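Local coordinates for protein alkylhalidase CmlS (Streptomyces venezuelae, PDB 3I3L) that binds FAD, covalently held through an aspartate, and serves as a flavin-dependent halogenase in chloramphenicol biosynthesis, at residues K25-G30 with D178-A183; G35-L40 with K132-E137; D48-E53 with T144-T149. One frame throughout, in Å; residues are numbered along the deposited sequence.

Interaction 1. Residues K25-G30 with D178-A183; sequences KVAIIG and DFVIDA. With FAD (flavin-adenine dinucleotide), chain B.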
loop_
_atom_site.group_PDB
_atom_site.type_symbol
_atom_site.label_atom_id
_atom_site.label_comp_id
_atom_site.label_asym_id
_atom_site.label_seq_id
_atom_site.Cartn_x
_atom_site.Cartn_y
_atom_site.Cartn_z
ATOM N N LYS A 25 2.538 -6.733 -28.163
ATOM C CA LYS A 25 3.936 -6.783 -27.777
ATOM C C LYS A 25 4.218 -5.702 -26.719
ATOM O O LYS A 25 3.968 -4.495 -26.961
ATOM C CB LYS A 25 4.798 -6.510 -29.004
ATOM C CG LYS A 25 6.258 -6.886 -28.828
ATOM C CD LYS A 25 6.935 -6.979 -30.209
ATOM C CE LYS A 25 8.351 -7.552 -30.106
ATOM N NZ LYS A 25 8.330 -9.014 -29.619
ATOM N N VAL A 26 4.788 -6.100 -25.586
ATOM C CA VAL A 26 4.975 -5.150 -24.496
ATOM C C VAL A 26 6.376 -5.154 -23.972
ATOM O O VAL A 26 6.858 -6.201 -23.548
ATOM C CB VAL A 26 4.030 -5.465 -23.282
ATOM C CG1 VAL A 26 4.173 -4.372 -22.247
ATOM C CG2 VAL A 26 2.588 -5.598 -23.742
ATOM N N ALA A 27 7.024 -3.993 -23.989
ATOM C CA ALA A 27 8.315 -3.808 -23.364
ATOM C C ALA A 27 8.122 -3.390 -21.894
ATOM O O ALA A 27 7.223 -2.589 -21.568
ATOM C CB ALA A 27 9.109 -2.701 -24.049
ATOM N N ILE A 28 8.958 -3.963 -21.021
ATOM C CA ILE A 28 8.898 -3.655 -19.638
ATOM C C ILE A 28 10.239 -3.217 -19.176
ATOM O O ILE A 28 11.205 -3.973 -19.242
ATOM C CB ILE A 28 8.425 -4.845 -18.785
ATOM C CG1 ILE A 28 6.952 -5.161 -19.062
ATOM C CG2 ILE A 28 8.521 -4.463 -17.260
ATOM C CD1 ILE A 28 6.535 -6.510 -18.234
ATOM N N ILE A 29 10.314 -1.994 -18.684
ATOM C CA ILE A 29 11.580 -1.460 -18.129
ATOM C C ILE A 29 11.694 -1.773 -16.646
ATOM O O ILE A 29 10.909 -1.244 -15.853
ATOM C CB ILE A 29 11.594 0.105 -18.268
ATOM C CG1 ILE A 29 11.413 0.525 -19.722
ATOM C CG2 ILE A 29 12.853 0.732 -17.710
ATOM C CD1 ILE A 29 10.816 1.966 -19.891
ATOM N N GLY A 30 12.700 -2.575 -16.259
ATOM C CA GLY A 30 12.938 -2.940 -14.885
ATOM C C GLY A 30 12.480 -4.348 -14.544
ATOM O O GLY A 30 11.397 -4.755 -14.888
ATOM N N ASP A 178 4.068 -2.313 -28.872
ATOM C CA ASP A 178 2.766 -1.717 -28.798
ATOM C C ASP A 178 2.567 -0.898 -27.489
ATOM O O ASP A 178 1.930 0.191 -27.513
ATOM C CB ASP A 178 1.698 -2.790 -28.832
ATOM C CG ASP A 178 1.728 -3.590 -30.137
ATOM O OD1 ASP A 178 1.765 -2.921 -31.179
ATOM O OD2 ASP A 178 1.708 -4.850 -30.079
ATOM N N PHE A 179 3.055 -1.458 -26.379
ATOM C CA PHE A 179 2.978 -0.767 -25.084
ATOM C C PHE A 179 4.298 -0.818 -24.379
ATOM O O PHE A 179 5.179 -1.677 -24.717
ATOM C CB PHE A 179 1.883 -1.332 -24.186
ATOM C CG PHE A 179 0.517 -1.060 -24.673
ATOM C CD1 PHE A 179 -0.177 0.053 -24.251
ATOM C CD2 PHE A 179 -0.123 -1.961 -25.521
ATOM C CE1 PHE A 179 -1.478 0.318 -24.698
ATOM C CE2 PHE A 179 -1.449 -1.696 -26.002
ATOM C CZ PHE A 179 -2.126 -0.584 -25.571
ATOM N N VAL A 180 4.482 0.130 -23.444
ATOM C CA VAL A 180 5.592 0.080 -22.538
ATOM C C VAL A 180 5.122 0.219 -21.102
ATOM O O VAL A 180 4.217 0.996 -20.818
ATOM C CB VAL A 180 6.671 1.152 -22.871
ATOM C CG1 VAL A 180 6.109 2.582 -22.820
ATOM C CG2 VAL A 180 7.889 0.981 -21.911
ATOM N N ILE A 181 5.713 -0.559 -20.197
ATOM C CA ILE A 181 5.494 -0.351 -18.775
ATOM C C ILE A 181 6.809 0.161 -18.184
ATOM O O ILE A 181 7.848 -0.533 -18.273
ATOM C CB ILE A 181 5.084 -1.649 -18.027
ATOM C CG1 ILE A 181 3.629 -2.024 -18.348
ATOM C CG2 ILE A 181 5.296 -1.473 -16.471
ATOM C CD1 ILE A 181 3.305 -3.391 -17.873
ATOM N N ASP A 182 6.775 1.331 -17.556
ATOM C CA ASP A 182 7.961 1.740 -16.755
ATOM C C ASP A 182 7.851 1.164 -15.339
ATOM O O ASP A 182 7.019 1.588 -14.545
ATOM C CB ASP A 182 8.121 3.247 -16.704
ATOM C CG ASP A 182 9.428 3.694 -16.034
ATOM O OD1 ASP A 182 10.185 2.828 -15.498
ATOM O OD2 ASP A 182 9.673 4.938 -16.014
ATOM N N ALA A 183 8.688 0.172 -15.041
ATOM C CA ALA A 183 8.736 -0.395 -13.704
ATOM C C ALA A 183 10.168 -0.231 -13.251
ATOM O O ALA A 183 10.732 -1.107 -12.580
ATOM C CB ALA A 183 8.335 -1.860 -13.759
HETATM P PA FAD B . 12.618 -1.447 -7.697
HETATM O O1A FAD B . 13.536 -0.263 -7.500
HETATM O O2A FAD B . 12.590 -2.457 -6.603
HETATM O O5B FAD B . 13.035 -2.174 -9.099
HETATM C C5B FAD B . 13.293 -1.404 -10.255
HETATM C C4B FAD B . 14.354 -2.069 -11.161
HETATM O O4B FAD B . 14.469 -1.263 -12.357
HETATM C C3B FAD B . 15.726 -2.109 -10.532
HETATM O O3B FAD B . 16.158 -3.432 -10.429
HETATM C C2B FAD B . 16.627 -1.324 -11.498
HETATM O O2B FAD B . 17.833 -1.986 -11.717
HETATM C C1B FAD B . 15.812 -1.261 -12.781
HETATM N N9A FAD B . 15.996 -0.112 -13.648
HETATM C C8A FAD B . 16.038 1.203 -13.288
HETATM N N7A FAD B . 16.188 1.951 -14.403
HETATM C C5A FAD B . 16.327 1.130 -15.469
HETATM C C6A FAD B . 16.521 1.378 -16.816
HETATM N N6A FAD B . 16.601 2.613 -17.277
HETATM N N1A FAD B . 16.568 0.305 -17.665
HETATM C C2A FAD B . 16.471 -0.986 -17.209
HETATM N N3A FAD B . 16.269 -1.210 -15.882
HETATM C C4A FAD B . 16.195 -0.172 -15.020
HETATM N N1 FAD B . 8.774 -1.727 0.640
HETATM C C2 FAD B . 8.134 -2.764 1.298
HETATM O O2 FAD B . 7.238 -3.347 0.701
HETATM N N3 FAD B . 8.470 -3.113 2.579
HETATM C C4 FAD B . 9.460 -2.443 3.249
HETATM O O4 FAD B . 9.767 -2.804 4.430
HETATM C C4X FAD B . 10.090 -1.374 2.608
HETATM N N5 FAD B . 11.095 -0.695 3.242
HETATM C C5X FAD B . 11.781 0.285 2.563
HETATM C C6 FAD B . 12.804 0.996 3.207
HETATM C C7 FAD B . 13.431 2.028 2.551
HETATM C C7M FAD B . 14.550 2.799 3.209
HETATM C C8 FAD B . 13.066 2.300 1.237
HETATM C C8M FAD B . 13.782 3.331 0.459
HETATM C C9 FAD B . 12.019 1.632 0.594
HETATM C C9A FAD B . 11.392 0.611 1.292
HETATM N N10 FAD B . 10.415 -0.076 0.631
HETATM C C10 FAD B . 9.730 -1.027 1.288
HETATM C "C1'" FAD B . 10.009 0.468 -0.697
HETATM C "C2'" FAD B . 10.144 -0.600 -1.756
HETATM O "O2'" FAD B . 11.402 -1.137 -1.656
HETATM C "C3'" FAD B . 9.854 -0.156 -3.165
HETATM O "O3'" FAD B . 8.529 0.325 -3.237
HETATM C "C4'" FAD B . 9.978 -1.356 -4.161
HETATM O "O4'" FAD B . 11.304 -1.789 -4.292
HETATM C "C5'" FAD B . 9.522 -0.917 -5.546
HETATM O "O5'" FAD B . 9.555 -1.996 -6.436
HETATM P P FAD B . 9.756 -1.617 -7.956
HETATM O O1P FAD B . 8.830 -0.477 -8.317
HETATM O O2P FAD B . 9.720 -2.883 -8.804
HETATM O O3P FAD B . 11.193 -0.877 -8.038
#

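Interaction 2. Residues G35-L40 with K132-E137; sequences GSVAGL and KLLLDE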
loop_
_atom_site.group_PDB
_atom_site.type_symbol
_atom_site.label_atom_id
_atom_site.label_comp_id
_atom_site.label_asym_id
_atom_site.label_seq_id
_atom_site.Cartn_x
_atom_site.Cartn_y
_atom_site.Cartn_z
ATOM N N GLY A 35 8.210 -4.981 -12.303
ATOM C CA GLY A 35 8.489 -5.574 -13.630
ATOM C C GLY A 35 8.138 -7.058 -13.779
ATOM O O GLY A 35 7.460 -7.466 -14.719
ATOM N N SER A 36 8.605 -7.878 -12.844
ATOM C CA SER A 36 8.340 -9.306 -12.871
ATOM C C SER A 36 6.864 -9.645 -12.796
ATOM O O SER A 36 6.382 -10.488 -13.540
ATOM C CB SER A 36 9.025 -9.963 -11.658
ATOM O OG SER A 36 10.390 -10.062 -11.999
ATOM N N VAL A 37 6.161 -9.040 -11.834
ATOM C CA VAL A 37 4.737 -9.281 -11.686
ATOM C C VAL A 37 4.005 -8.803 -12.887
ATOM O O VAL A 37 3.032 -9.452 -13.291
ATOM C CB VAL A 37 4.145 -8.624 -10.382
ATOM C CG1 VAL A 37 2.646 -8.787 -10.305
ATOM C CG2 VAL A 37 4.797 -9.242 -9.186
ATOM N N ALA A 38 4.395 -7.637 -13.421
ATOM C CA ALA A 38 3.720 -7.148 -14.655
ATOM C C ALA A 38 3.904 -8.182 -15.826
ATOM O O ALA A 38 2.956 -8.511 -16.517
ATOM C CB ALA A 38 4.261 -5.855 -15.078
ATOM N N GLY A 39 5.121 -8.693 -15.994
ATOM C CA GLY A 39 5.421 -9.621 -17.084
ATOM C C GLY A 39 4.719 -10.966 -16.906
ATOM O O GLY A 39 4.065 -11.437 -17.832
ATOM N N LEU A 40 4.808 -11.538 -15.713
ATOM C CA LEU A 40 4.044 -12.747 -15.374
ATOM C C LEU A 40 2.553 -12.574 -15.615
ATOM O O LEU A 40 1.893 -13.481 -16.141
ATOM C CB LEU A 40 4.250 -13.144 -13.904
ATOM C CG LEU A 40 5.660 -13.570 -13.509
ATOM C CD1 LEU A 40 5.800 -13.590 -11.996
ATOM C CD2 LEU A 40 6.021 -14.958 -14.141
ATOM N N LYS A 132 15.174 -11.977 -7.606
ATOM C CA LYS A 132 15.741 -12.888 -8.584
ATOM C C LYS A 132 14.869 -14.121 -8.800
ATOM O O LYS A 132 14.859 -14.696 -9.874
ATOM C CB LYS A 132 17.160 -13.298 -8.195
ATOM C CG LYS A 132 17.738 -14.383 -9.096
ATOM C CD LYS A 132 19.240 -14.597 -8.836
ATOM C CE LYS A 132 19.680 -15.989 -9.349
ATOM N NZ LYS A 132 19.785 -15.996 -10.820
ATOM N N LEU A 133 14.133 -14.509 -7.777
ATOM C CA LEU A 133 13.227 -15.646 -7.843
ATOM C C LEU A 133 12.043 -15.346 -8.798
ATOM O O LEU A 133 11.699 -16.159 -9.622
ATOM C CB LEU A 133 12.736 -15.985 -6.426
ATOM C CG LEU A 133 11.809 -17.134 -5.995
ATOM C CD1 LEU A 133 10.390 -16.923 -6.407
ATOM C CD2 LEU A 133 12.304 -18.484 -6.492
ATOM N N LEU A 134 11.458 -14.159 -8.686
ATOM C CA LEU A 134 10.428 -13.698 -9.589
ATOM C C LEU A 134 10.900 -13.606 -11.019
ATOM O O LEU A 134 10.181 -14.009 -11.961
ATOM C CB LEU A 134 9.944 -12.319 -9.177
ATOM C CG LEU A 134 9.301 -12.152 -7.801
ATOM C CD1 LEU A 134 8.569 -10.767 -7.714
ATOM C CD2 LEU A 134 8.303 -13.256 -7.515
ATOM N N LEU A 135 12.092 -13.074 -11.200
ATOM C CA LEU A 135 12.578 -12.848 -12.534
ATOM C C LEU A 135 12.891 -14.184 -13.255
ATOM O O LEU A 135 12.609 -14.333 -14.430
ATOM C CB LEU A 135 13.804 -11.904 -12.516
ATOM C CG LEU A 135 14.126 -11.288 -13.893
ATOM C CD1 LEU A 135 12.848 -10.561 -14.494
ATOM C CD2 LEU A 135 15.309 -10.335 -13.806
ATOM N N ASP A 136 13.500 -15.119 -12.534
ATOM C CA ASP A 136 13.784 -16.461 -13.024
ATOM C C ASP A 136 12.498 -17.203 -13.292
ATOM O O ASP A 136 12.390 -17.931 -14.247
ATOM C CB ASP A 136 14.630 -17.222 -11.988
ATOM C CG ASP A 136 16.050 -16.743 -11.946
ATOM O OD1 ASP A 136 16.427 -15.890 -12.765
ATOM O OD2 ASP A 136 16.820 -17.201 -11.066
ATOM N N GLU A 137 11.499 -17.027 -12.433
ATOM C CA GLU A 137 10.199 -17.565 -12.788
ATOM C C GLU A 137 9.720 -17.035 -14.147
ATOM O O GLU A 137 9.288 -17.828 -14.997
ATOM C CB GLU A 137 9.174 -17.356 -11.673
ATOM C CG GLU A 137 7.861 -17.942 -12.012
ATOM C CD GLU A 137 7.928 -19.448 -12.161
ATOM O OE1 GLU A 137 8.727 -20.063 -11.421
ATOM O OE2 GLU A 137 7.153 -19.997 -12.998
#

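Interaction 3. Residues D48-E53 with T144-T149; sequences DVTIYE and TVHEET. With FAD (flavin-adenine dinucleotide), chain B.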
loop_
_atom_site.group_PDB
_atom_site.type_symbol
_atom_site.label_atom_id
_atom_site.label_comp_id
_atom_site.label_asym_id
_atom_site.label_seq_id
_atom_site.Cartn_x
_atom_site.Cartn_y
_atom_site.Cartn_z
ATOM N N ASP A 48 2.776 -10.733 -25.295
ATOM C CA ASP A 48 4.142 -11.085 -25.650
ATOM C C ASP A 48 5.157 -10.125 -24.940
ATOM O O ASP A 48 5.268 -8.917 -25.292
ATOM C CB ASP A 48 4.229 -11.000 -27.180
ATOM C CG ASP A 48 5.641 -11.205 -27.723
ATOM O OD1 ASP A 48 6.502 -11.678 -26.996
ATOM O OD2 ASP A 48 5.869 -10.914 -28.911
ATOM N N VAL A 49 5.860 -10.638 -23.923
ATOM C CA VAL A 49 6.551 -9.746 -22.980
ATOM C C VAL A 49 8.064 -9.758 -23.150
ATOM O O VAL A 49 8.674 -10.824 -23.261
ATOM C CB VAL A 49 6.184 -10.070 -21.511
ATOM C CG1 VAL A 49 6.959 -9.188 -20.594
ATOM C CG2 VAL A 49 4.660 -9.891 -21.271
ATOM N N THR A 50 8.671 -8.573 -23.122
ATOM C CA THR A 50 10.121 -8.469 -22.943
ATOM C C THR A 50 10.514 -7.585 -21.716
ATOM O O THR A 50 10.047 -6.490 -21.592
ATOM C CB THR A 50 10.802 -8.019 -24.257
ATOM O OG1 THR A 50 10.548 -9.021 -25.280
ATOM C CG2 THR A 50 12.300 -7.875 -24.065
ATOM N N ILE A 51 11.398 -8.082 -20.847
ATOM C CA ILE A 51 11.831 -7.328 -19.691
ATOM C C ILE A 51 13.294 -6.945 -19.818
ATOM O O ILE A 51 14.163 -7.838 -19.922
ATOM C CB ILE A 51 11.667 -8.144 -18.383
ATOM C CG1 ILE A 51 10.200 -8.581 -18.194
ATOM C CG2 ILE A 51 12.184 -7.329 -17.241
ATOM C CD1 ILE A 51 9.966 -9.553 -17.022
ATOM N N TYR A 52 13.566 -5.632 -19.749
ATOM C CA TYR A 52 14.909 -5.065 -19.774
ATOM C C TYR A 52 15.306 -4.575 -18.378
ATOM O O TYR A 52 14.677 -3.668 -17.850
ATOM C CB TYR A 52 14.950 -3.874 -20.723
ATOM C CG TYR A 52 14.528 -4.204 -22.143
ATOM C CD1 TYR A 52 15.458 -4.710 -23.076
ATOM C CD2 TYR A 52 13.225 -4.020 -22.555
ATOM C CE1 TYR A 52 15.104 -5.033 -24.372
ATOM C CE2 TYR A 52 12.829 -4.350 -23.859
ATOM C CZ TYR A 52 13.792 -4.862 -24.761
ATOM O OH TYR A 52 13.452 -5.204 -26.013
ATOM N N GLU A 53 16.300 -5.235 -17.760
ATOM C CA GLU A 53 16.807 -4.897 -16.447
ATOM C C GLU A 53 18.262 -4.453 -16.566
ATOM O O GLU A 53 19.091 -5.181 -17.149
ATOM C CB GLU A 53 16.677 -6.124 -15.537
ATOM C CG GLU A 53 17.483 -6.061 -14.221
ATOM C CD GLU A 53 17.132 -4.851 -13.357
ATOM O OE1 GLU A 53 15.943 -4.697 -13.028
ATOM O OE2 GLU A 53 18.031 -4.043 -13.020
ATOM N N THR A 144 10.872 -13.217 -22.361
ATOM C CA THR A 144 12.226 -12.796 -22.710
ATOM C C THR A 144 12.779 -11.826 -21.678
ATOM O O THR A 144 12.143 -10.794 -21.387
ATOM C CB THR A 144 12.204 -12.067 -24.113
ATOM O OG1 THR A 144 11.564 -12.913 -25.072
ATOM C CG2 THR A 144 13.645 -11.713 -24.590
ATOM N N VAL A 145 13.957 -12.121 -21.139
ATOM C CA VAL A 145 14.517 -11.273 -20.113
ATOM C C VAL A 145 15.949 -10.912 -20.499
ATOM O O VAL A 145 16.742 -11.799 -20.730
ATOM C CB VAL A 145 14.481 -11.955 -18.674
ATOM C CG1 VAL A 145 15.340 -11.176 -17.670
ATOM C CG2 VAL A 145 13.052 -12.127 -18.153
ATOM N N HIS A 146 16.278 -9.626 -20.540
ATOM C CA HIS A 146 17.630 -9.174 -20.743
ATOM C C HIS A 146 18.147 -8.454 -19.498
ATOM O O HIS A 146 17.816 -7.276 -19.253
ATOM C CB HIS A 146 17.730 -8.210 -21.934
ATOM C CG HIS A 146 17.141 -8.729 -23.213
ATOM N ND1 HIS A 146 17.561 -9.907 -23.797
ATOM C CD2 HIS A 146 16.211 -8.199 -24.053
ATOM C CE1 HIS A 146 16.901 -10.089 -24.931
ATOM N NE2 HIS A 146 16.077 -9.069 -25.111
ATOM N N GLU A 147 19.016 -9.130 -18.746
ATOM C CA GLU A 147 19.724 -8.511 -17.650
ATOM C C GLU A 147 20.870 -7.704 -18.226
ATOM O O GLU A 147 21.201 -7.855 -19.389
ATOM C CB GLU A 147 20.237 -9.549 -16.656
ATOM C CG GLU A 147 19.139 -10.117 -15.769
ATOM C CD GLU A 147 19.640 -11.150 -14.833
ATOM O OE1 GLU A 147 20.738 -10.973 -14.248
ATOM O OE2 GLU A 147 18.927 -12.164 -14.643
ATOM N N GLU A 148 21.434 -6.828 -17.409
ATOM C CA GLU A 148 22.524 -5.947 -17.829
ATOM C C GLU A 148 22.218 -5.244 -19.155
ATOM O O GLU A 148 23.098 -5.087 -20.001
ATOM C CB GLU A 148 23.854 -6.712 -17.921
ATOM C CG GLU A 148 24.267 -7.389 -16.612
ATOM C CD GLU A 148 25.639 -8.117 -16.715
ATOM O OE1 GLU A 148 25.765 -9.070 -17.501
ATOM O OE2 GLU A 148 26.579 -7.734 -16.004
ATOM N N THR A 149 20.979 -4.768 -19.315
ATOM C CA THR A 149 20.541 -4.133 -20.554
ATOM C C THR A 149 19.682 -2.921 -20.146
ATOM O O THR A 149 18.455 -3.029 -20.096
ATOM C CB THR A 149 19.686 -5.126 -21.430
ATOM O OG1 THR A 149 20.418 -6.322 -21.697
ATOM C CG2 THR A 149 19.317 -4.526 -22.771
HETATM P PA FAD B . 12.618 -1.447 -7.697
HETATM O O1A FAD B . 13.536 -0.263 -7.500
HETATM O O2A FAD B . 12.590 -2.457 -6.603
HETATM O O5B FAD B . 13.035 -2.174 -9.099
HETATM C C5B FAD B . 13.293 -1.404 -10.255
HETATM C C4B FAD B . 14.354 -2.069 -11.161
HETATM O O4B FAD B . 14.469 -1.263 -12.357
HETATM C C3B FAD B . 15.726 -2.109 -10.532
HETATM O O3B FAD B . 16.158 -3.432 -10.429
HETATM C C2B FAD B . 16.627 -1.324 -11.498
HETATM O O2B FAD B . 17.833 -1.986 -11.717
HETATM C C1B FAD B . 15.812 -1.261 -12.781
HETATM N N9A FAD B . 15.996 -0.112 -13.648
HETATM C C8A FAD B . 16.038 1.203 -13.288
HETATM N N7A FAD B . 16.188 1.951 -14.403
HETATM C C5A FAD B . 16.327 1.130 -15.469
HETATM C C6A FAD B . 16.521 1.378 -16.816
HETATM N N6A FAD B . 16.601 2.613 -17.277
HETATM N N1A FAD B . 16.568 0.305 -17.665
HETATM C C2A FAD B . 16.471 -0.986 -17.209
HETATM N N3A FAD B . 16.269 -1.210 -15.882
HETATM C C4A FAD B . 16.195 -0.172 -15.020
HETATM N N1 FAD B . 8.774 -1.727 0.640
HETATM C C2 FAD B . 8.134 -2.764 1.298
HETATM O O2 FAD B . 7.238 -3.347 0.701
HETATM N N3 FAD B . 8.470 -3.113 2.579
HETATM C C4 FAD B . 9.460 -2.443 3.249
HETATM O O4 FAD B . 9.767 -2.804 4.430
HETATM C C4X FAD B . 10.090 -1.374 2.608
HETATM N N5 FAD B . 11.095 -0.695 3.242
HETATM C C5X FAD B . 11.781 0.285 2.563
HETATM C C6 FAD B . 12.804 0.996 3.207
HETATM C C7 FAD B . 13.431 2.028 2.551
HETATM C C7M FAD B . 14.550 2.799 3.209
HETATM C C8 FAD B . 13.066 2.300 1.237
HETATM C C8M FAD B . 13.782 3.331 0.459
HETATM C C9 FAD B . 12.019 1.632 0.594
HETATM C C9A FAD B . 11.392 0.611 1.292
HETATM N N10 FAD B . 10.415 -0.076 0.631
HETATM C C10 FAD B . 9.730 -1.027 1.288
HETATM C "C1'" FAD B . 10.009 0.468 -0.697
HETATM C "C2'" FAD B . 10.144 -0.600 -1.756
HETATM O "O2'" FAD B . 11.402 -1.137 -1.656
HETATM C "C3'" FAD B . 9.854 -0.156 -3.165
HETATM O "O3'" FAD B . 8.529 0.325 -3.237
HETATM C "C4'" FAD B . 9.978 -1.356 -4.161
HETATM O "O4'" FAD B . 11.304 -1.789 -4.292
HETATM C "C5'" FAD B . 9.522 -0.917 -5.546
HETATM O "O5'" FAD B . 9.555 -1.996 -6.436
HETATM P P FAD B . 9.756 -1.617 -7.956
HETATM O O1P FAD B . 8.830 -0.477 -8.317
HETATM O O2P FAD B . 9.720 -2.883 -8.804
HETATM O O3P FAD B . 11.193 -0.877 -8.038
HETATM O O HOH W 1 8.615 -13.083 -25.001
#

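Interaction 1. Residues K25-G30 with D178-A183
Ile29 and Val180 meet tightly through their ends, CD1 of Ile29 lying 3.7 Å from CG2 of Val180, on the face of the sheet that also carries Ala27 and Asp182. The strands run parallel, 4.7 Å apart at closest approach, and Ile181 bonds through both its backbone polar atoms: its N donates to Ala27 O at 2.9 Å, and its O accepts from Ile29 N, with a C=O...N angle of 175°. On the other face, under helix 33-44, Ile28 and Ile181 point the same way, CG1 of Ile28 standing 4.1 Å from CB of Ile181. The Lys25-Asp178 end is more open to solvent and wider, the two CA atoms 5.3 Å apart. There the carboxylate of Asp178 turns toward the start of strand 25-29, and its OD2 receives Lys25 N at 2.8 Å on the anti side. Lys25 O takes two donors, Asp178 N and Phe179 N, while the lysine side chain leads away to a salt bridge with Asp48. At the buried end CG2 of Ile29 approaches N1A of FAD to 3.7 Å, and CA of Gly30 comes within 3.4 Å of the ribose O4B. Central parallel strands ending at a glycine beside the adenosine ribose are typical of the Rossmann-type FAD-binding fold.

Interaction 2. Residues G35-L40 with K132-E137
Ser36 and Leu134 touch where two helices of the Rossmann-type FAD-binding domain pack on one another: helix 33-44, which follows the glycine-rich turn, and helix 127-140. Their short axes run in roughly the same direction, inclined by 26° and 9.0 Å apart at closest approach. Along the second helix, Leu134 is the first residue to reach across. Its CB lies 3.5 Å from CB of Ser36, a small side chain that lets the two backbones come close: the CA atoms of Ser36 and Leu135 are 5.5 Å apart. From there the branch CD1 of Leu134 extends to CG2 of Val37, 4.3 Å away, and Val37 in turn packs against Ser332, Ala335 and Val336 of helix 327-347. Leu135 behaves differently. Its side chain sets off away from helix 33-44, although CB still touches OG of Ser36, and the second torsion (chi2 54°) turns CD1 back, so that this methyl comes alongside the same OG at 3.5 Å. With CB of Leu134 also 3.6 Å from OG of Ser36, carbon of both leucines lies against the hydroxyl. Glu137 closes the contact. Its chain bends at chi2, 64°, and the carboxylate forms a salt bridge from OE2 to Arg141, while CG, in the aliphatic part, meets Leu40. The two side chains cross at about a right angle, with CD2 of Leu40 resting 4.1 Å from CG of Glu137.

Interaction 3. Residues D48-E53 with T144-T149
Glu53, with the largest share of buried surface, His146 and Thr144 carry much of this contact between the parallel strands 48-52 and 144-146, at one edge of the Rossmann-type sheet that binds FAD. Glu53 N donates to His146 O at 2.9 Å, and its O accepts from Thr149 N, which sits above the carbonyl plane, after the chain has turned through Glu147 and Glu148. The side chain leaves the sheet for the cofactor, bent at chi2 (57°); Gly31 N and Ser55 N also hold the carboxylate, at OE1 and OE2 respectively. His146 N bonds to Ile51 O almost straight, with an N-H...O angle of 170°. Its ring lies beside that of Tyr52, the planes inclined by 41°, and CD2 of His146 comes 3.4 Å from CE1 of Tyr52, which lies at the edge of the imidazole. Thr144 stands alongside Thr50, and its O accepts from Ile51 N at 2.9 Å. Its OG1 donates to a water that in turn donates hydrogen bonds to Val49 O and Asp48 OD1. At the other end the carboxylate of Glu53 grips both adenosine ribose hydroxyls: FAD O3B donates to Glu53 OE1 at 2.9 Å, and FAD O2B to Glu53 OE2 at a very short 2.4 Å.

Interactions 1 and 3 belong to the same sheet, in the order 144-146, 48-52, 25-29, 179-182, and their centres are about 10 Å apart. The join is made by backbone hydrogen bonds, Gly30 N to Tyr52 O and Ile28 N to Thr50 O, both 2.8 Å. Interaction 2 lies over one face: CD1 of Ile28 reaches Gly39 N at 3.4 Å, and CD1 of Leu135 lies 4.0 Å from CD1 of Ile51. Helix 33-44 follows strand 25-29 and precedes strand 48-52, a beta-alpha-beta crossover. Interactions 1 and 3 both touch the adenosine half of FAD, whereas the side chain of Ser36 in interaction 2 stays about 8 Å from the cofactor.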